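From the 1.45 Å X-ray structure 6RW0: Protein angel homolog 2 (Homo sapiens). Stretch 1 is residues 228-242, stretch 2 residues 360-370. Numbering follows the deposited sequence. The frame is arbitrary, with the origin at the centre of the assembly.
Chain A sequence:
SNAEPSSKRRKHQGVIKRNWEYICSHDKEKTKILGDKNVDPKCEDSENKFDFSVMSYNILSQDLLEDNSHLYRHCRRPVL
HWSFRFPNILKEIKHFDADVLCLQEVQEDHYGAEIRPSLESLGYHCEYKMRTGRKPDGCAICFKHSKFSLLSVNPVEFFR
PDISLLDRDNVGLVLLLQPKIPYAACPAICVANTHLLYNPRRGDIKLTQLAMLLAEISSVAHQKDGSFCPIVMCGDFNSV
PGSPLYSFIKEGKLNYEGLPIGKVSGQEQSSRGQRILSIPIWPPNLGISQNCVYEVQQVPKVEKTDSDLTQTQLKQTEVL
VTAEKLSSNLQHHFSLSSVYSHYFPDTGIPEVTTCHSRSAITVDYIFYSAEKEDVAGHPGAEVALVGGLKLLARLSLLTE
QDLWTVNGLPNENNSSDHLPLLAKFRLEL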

# COMPACT_ATOMS: atom_id res chain seq x y z
N PHE A 228 0.98 -15.97 13.97
CA PHE A 228 1.34 -15.45 12.66
C PHE A 228 2.81 -15.07 12.64
O PHE A 228 3.33 -14.54 13.63
CB PHE A 228 0.50 -14.22 12.28
CG PHE A 228 -0.96 -14.49 12.20
CD1 PHE A 228 -1.46 -15.34 11.22
CD2 PHE A 228 -1.85 -13.93 13.10
CE1 PHE A 228 -2.80 -15.63 11.15
CE2 PHE A 228 -3.21 -14.21 13.04
CZ PHE A 228 -3.68 -15.06 12.07
N CYS A 229 3.48 -15.32 11.52
CA CYS A 229 4.85 -14.85 11.34
C CYS A 229 4.81 -13.33 11.19
O CYS A 229 3.74 -12.75 11.02
CB CYS A 229 5.48 -15.50 10.11
SG CYS A 229 4.81 -14.94 8.54
N PRO A 230 5.96 -12.66 11.27
CA PRO A 230 5.96 -11.20 11.10
C PRO A 230 5.38 -10.81 9.75
O PRO A 230 5.64 -11.46 8.74
CB PRO A 230 7.44 -10.83 11.19
CG PRO A 230 8.05 -11.91 12.04
CD PRO A 230 7.30 -13.17 11.63
N ILE A 231 4.59 -9.73 9.76
CA ILE A 231 3.90 -9.21 8.58
C ILE A 231 4.35 -7.78 8.34
O ILE A 231 4.41 -6.97 9.27
CB ILE A 231 2.38 -9.23 8.79
CG1 ILE A 231 1.90 -10.67 8.89
CG2 ILE A 231 1.64 -8.49 7.68
CD1 ILE A 231 0.64 -10.82 9.68
N VAL A 232 4.64 -7.47 7.08
CA VAL A 232 4.76 -6.10 6.60
C VAL A 232 3.74 -5.94 5.48
O VAL A 232 3.79 -6.69 4.50
CB VAL A 232 6.18 -5.78 6.11
CG1 VAL A 232 6.24 -4.32 5.67
CG2 VAL A 232 7.19 -6.03 7.21
N MET A 233 2.80 -5.02 5.65
CA MET A 233 1.71 -4.79 4.71
C MET A 233 1.81 -3.36 4.19
O MET A 233 1.60 -2.41 4.95
CB MET A 233 0.35 -5.06 5.34
CG MET A 233 -0.82 -4.79 4.39
SD MET A 233 -2.44 -5.19 5.07
CE MET A 233 -2.70 -3.83 6.21
N CYS A 234 2.16 -3.23 2.91
CA CYS A 234 2.38 -1.95 2.27
C CYS A 234 1.28 -1.66 1.26
O CYS A 234 0.61 -2.57 0.76
CB CYS A 234 3.68 -1.97 1.47
SG CYS A 234 5.15 -2.24 2.44
N GLY A 235 1.14 -0.40 0.92
CA GLY A 235 0.41 -0.10 -0.30
C GLY A 235 -0.21 1.28 -0.29
O GLY A 235 -0.04 2.09 0.62
N ASP A 236 -0.96 1.51 -1.37
CA ASP A 236 -1.80 2.70 -1.56
C ASP A 236 -3.22 2.25 -1.24
O ASP A 236 -3.84 1.50 -2.01
CB ASP A 236 -1.64 3.21 -2.98
CG ASP A 236 -2.48 4.44 -3.25
OD1 ASP A 236 -3.43 4.71 -2.49
OD2 ASP A 236 -2.21 5.14 -4.26
N PHE A 237 -3.71 2.67 -0.08
CA PHE A 237 -5.02 2.27 0.42
C PHE A 237 -6.11 3.26 0.06
O PHE A 237 -7.28 3.01 0.35
CB PHE A 237 -4.97 2.03 1.95
CG PHE A 237 -4.15 0.81 2.32
CD1 PHE A 237 -2.77 0.85 2.30
CD2 PHE A 237 -4.78 -0.38 2.67
CE1 PHE A 237 -2.02 -0.27 2.60
CE2 PHE A 237 -4.03 -1.49 2.99
CZ PHE A 237 -2.66 -1.44 2.95
N ASN A 238 -5.75 4.37 -0.59
CA ASN A 238 -6.70 5.40 -0.99
C ASN A 238 -7.62 5.77 0.17
O ASN A 238 -8.81 6.04 0.00
CB ASN A 238 -7.47 4.98 -2.24
CG ASN A 238 -6.75 5.38 -3.51
OD1 ASN A 238 -6.29 6.51 -3.66
ND2 ASN A 238 -6.62 4.44 -4.43
N SER A 239 -7.03 5.81 1.37
CA SER A 239 -7.76 6.11 2.59
C SER A 239 -6.81 6.88 3.48
O SER A 239 -5.60 6.60 3.48
CB SER A 239 -8.16 4.83 3.32
OG SER A 239 -8.99 4.01 2.50
N VAL A 240 -7.35 7.82 4.24
CA VAL A 240 -6.52 8.77 4.99
C VAL A 240 -6.39 8.42 6.46
O VAL A 240 -7.19 7.63 7.00
CB VAL A 240 -7.02 10.21 4.81
CG1 VAL A 240 -7.14 10.57 3.33
CG2 VAL A 240 -8.33 10.41 5.54
N PRO A 241 -5.40 8.98 7.15
CA PRO A 241 -5.23 8.66 8.57
C PRO A 241 -6.46 9.01 9.39
O PRO A 241 -7.10 10.05 9.19
CB PRO A 241 -4.01 9.51 8.98
CG PRO A 241 -3.23 9.62 7.68
CD PRO A 241 -4.30 9.81 6.64
N GLY A 242 -6.82 8.11 10.30
CA GLY A 242 -7.96 8.31 11.15
C GLY A 242 -9.29 7.97 10.52
O GLY A 242 -10.32 8.04 11.20
N ALA A 360 -3.82 16.45 -1.88
CA ALA A 360 -2.57 16.35 -1.11
C ALA A 360 -2.90 15.75 0.26
O ALA A 360 -3.37 16.46 1.16
CB ALA A 360 -1.89 17.71 -0.96
N ILE A 361 -2.63 14.46 0.41
CA ILE A 361 -3.08 13.67 1.56
C ILE A 361 -2.11 12.51 1.75
O ILE A 361 -1.28 12.21 0.88
CB ILE A 361 -4.52 13.13 1.37
CG1 ILE A 361 -4.66 12.41 0.02
CG2 ILE A 361 -5.58 14.24 1.53
CD1 ILE A 361 -6.05 11.80 -0.23
N THR A 362 -2.20 11.84 2.90
CA THR A 362 -1.57 10.54 3.08
C THR A 362 -2.58 9.48 2.65
O THR A 362 -3.69 9.42 3.20
CB THR A 362 -1.17 10.29 4.54
OG1 THR A 362 0.04 10.99 4.86
CG2 THR A 362 -0.94 8.79 4.80
N VAL A 363 -2.20 8.64 1.68
CA VAL A 363 -2.96 7.45 1.31
C VAL A 363 -2.07 6.21 1.26
O VAL A 363 -2.58 5.10 1.05
CB VAL A 363 -3.70 7.61 -0.04
CG1 VAL A 363 -4.80 8.63 0.10
CG2 VAL A 363 -2.72 7.96 -1.17
N ASP A 364 -0.76 6.38 1.41
CA ASP A 364 0.19 5.28 1.36
C ASP A 364 0.68 4.96 2.76
O ASP A 364 0.86 5.86 3.58
CB ASP A 364 1.41 5.67 0.51
CG ASP A 364 1.03 6.07 -0.89
OD1 ASP A 364 0.77 5.16 -1.71
OD2 ASP A 364 0.96 7.29 -1.19
N TYR A 365 0.90 3.67 3.03
CA TYR A 365 1.27 3.20 4.36
C TYR A 365 2.25 2.04 4.28
O TYR A 365 2.26 1.26 3.33
CB TYR A 365 0.03 2.70 5.13
CG TYR A 365 -1.04 3.75 5.26
CD1 TYR A 365 -1.03 4.63 6.32
CD2 TYR A 365 -2.03 3.90 4.29
CE1 TYR A 365 -1.98 5.62 6.45
CE2 TYR A 365 -2.99 4.89 4.41
CZ TYR A 365 -2.95 5.75 5.48
OH TYR A 365 -3.89 6.74 5.59
N ILE A 366 3.04 1.91 5.35
CA ILE A 366 3.71 0.65 5.69
C ILE A 366 3.19 0.26 7.06
O ILE A 366 3.46 0.95 8.05
CB ILE A 366 5.24 0.76 5.69
CG1 ILE A 366 5.78 1.16 4.31
CG2 ILE A 366 5.82 -0.60 6.08
CD1 ILE A 366 7.28 1.49 4.27
N PHE A 367 2.43 -0.83 7.13
CA PHE A 367 1.97 -1.41 8.38
C PHE A 367 2.83 -2.62 8.70
O PHE A 367 3.34 -3.29 7.80
CB PHE A 367 0.52 -1.85 8.26
CG PHE A 367 -0.46 -0.72 8.03
CD1 PHE A 367 -0.81 0.12 9.06
CD2 PHE A 367 -1.06 -0.55 6.78
CE1 PHE A 367 -1.75 1.13 8.86
CE2 PHE A 367 -2.00 0.45 6.58
CZ PHE A 367 -2.33 1.30 7.61
N TYR A 368 3.02 -2.89 9.99
CA TYR A 368 3.87 -4.01 10.39
C TYR A 368 3.40 -4.61 11.70
O TYR A 368 2.80 -3.93 12.54
CB TYR A 368 5.34 -3.57 10.50
CG TYR A 368 5.62 -2.56 11.61
CD1 TYR A 368 6.17 -2.96 12.82
CD2 TYR A 368 5.33 -1.21 11.44
CE1 TYR A 368 6.43 -2.04 13.83
CE2 TYR A 368 5.58 -0.29 12.44
CZ TYR A 368 6.12 -0.71 13.64
OH TYR A 368 6.38 0.19 14.65
N SER A 369 3.68 -5.91 11.86
CA SER A 369 3.38 -6.61 13.10
C SER A 369 4.15 -6.02 14.25
O SER A 369 5.38 -5.96 14.20
CB SER A 369 3.88 -8.05 12.98
OG SER A 369 3.09 -8.77 12.09
N ALA A 370 3.45 -5.66 15.32
CA ALA A 370 4.16 -5.08 16.45
C ALA A 370 3.46 -5.37 17.77
O ALA A 370 2.24 -5.52 17.83
CB ALA A 370 4.33 -3.56 16.30
O HOH W 1 2.43 -11.11 13.02

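Two strands far apart in sequence, 231-236 and 364-369, lie side by side and run antiparallel, their directions 169° apart and their axes approaching to 4.6 Å. The backbone supplies the first rule of the contact: paired hydrogen bonds at every second residue. Met 233 and Phe 367 bond in both directions, N of Met 233 to O of Phe 367 at 2.8 Å and N of Phe 367 to O of Met 233 at 2.8 Å. Gly 235 and Tyr 365 repeat the pattern, with Gly 235 N to Tyr 365 O at 3.1 Å and Tyr 365 N to Gly 235 O at 3.0 Å. Beyond the strand, Phe 237 N still reaches Val 363 O at 2.9 Å.

Tyr 365, Phe 367 and Val 363 give up the most surface, and the rest of the contact can be read from them. Tyr 365 lies on the same face of the sheet as Met 233 and Phe 367, opposite a residue with no side chain. Gly 235 has phi/psi of 154/-175, angles at which a CB would be jammed against the preceding carbonyl, so its backbone alone calls for glycine. The tyrosine ring reaches the loop that follows the first strand, and its OH donates a hydrogen bond to Ser 239 O at 2.7 Å. This ties a loop carbonyl to the strand through a buried side chain. Pro 241 packs at the ring edge, its CD 3.3 Å from Tyr 365 OH; its nitrogen has no hydrogen to share, so this part of the contact is packing alone.

Phe 367 continues the same apolar face. Its CD2 meets Met 233 CE at 3.7 Å, the methionine being extended through chi1 and chi2 before chi3 turns to p. The edge of the Phe 367 ring also points at the face of Phe 237, with planes at 86° and centroids 5.6 Å apart, an arrangement that sets the slightly positive ring hydrogens against the pi cloud. Phe 237 meets Tyr 365 as well, obliquely, CD1 to CD2 at 3.7 Å, and so links the two large aromatics.

Val 363 serves the loop end. While its carbonyl holds Phe 237 N, its CA makes a CH···O contact with Ser 239 O at 3.5 Å, and its CG2 lies 3.6 Å from Asp 236 OD1. Asp 236 OD1 also accepts a hydrogen bond from Asn 238 N at 3.0 Å, which braces the turn.

The other face carries Val 232, Cys 234 and Ile 366: Val 232 CG1 lies 3.8 Å from Ile 366 CG2, and Cys 234 SG 3.9 Å from Ile 366 CG1. Farther along it, Asp 236 OD2 and Asp 364 OD1 stand 3.9 Å apart, like charges brought together. At the opposite end Ser 369 uses both backbone and side chain: its N donates to Ile 231 O at 2.9 Å, and its OG accepts from Ile 231 N at 2.9 Å. A water bridges Ser 369 OG to Cys 229 O.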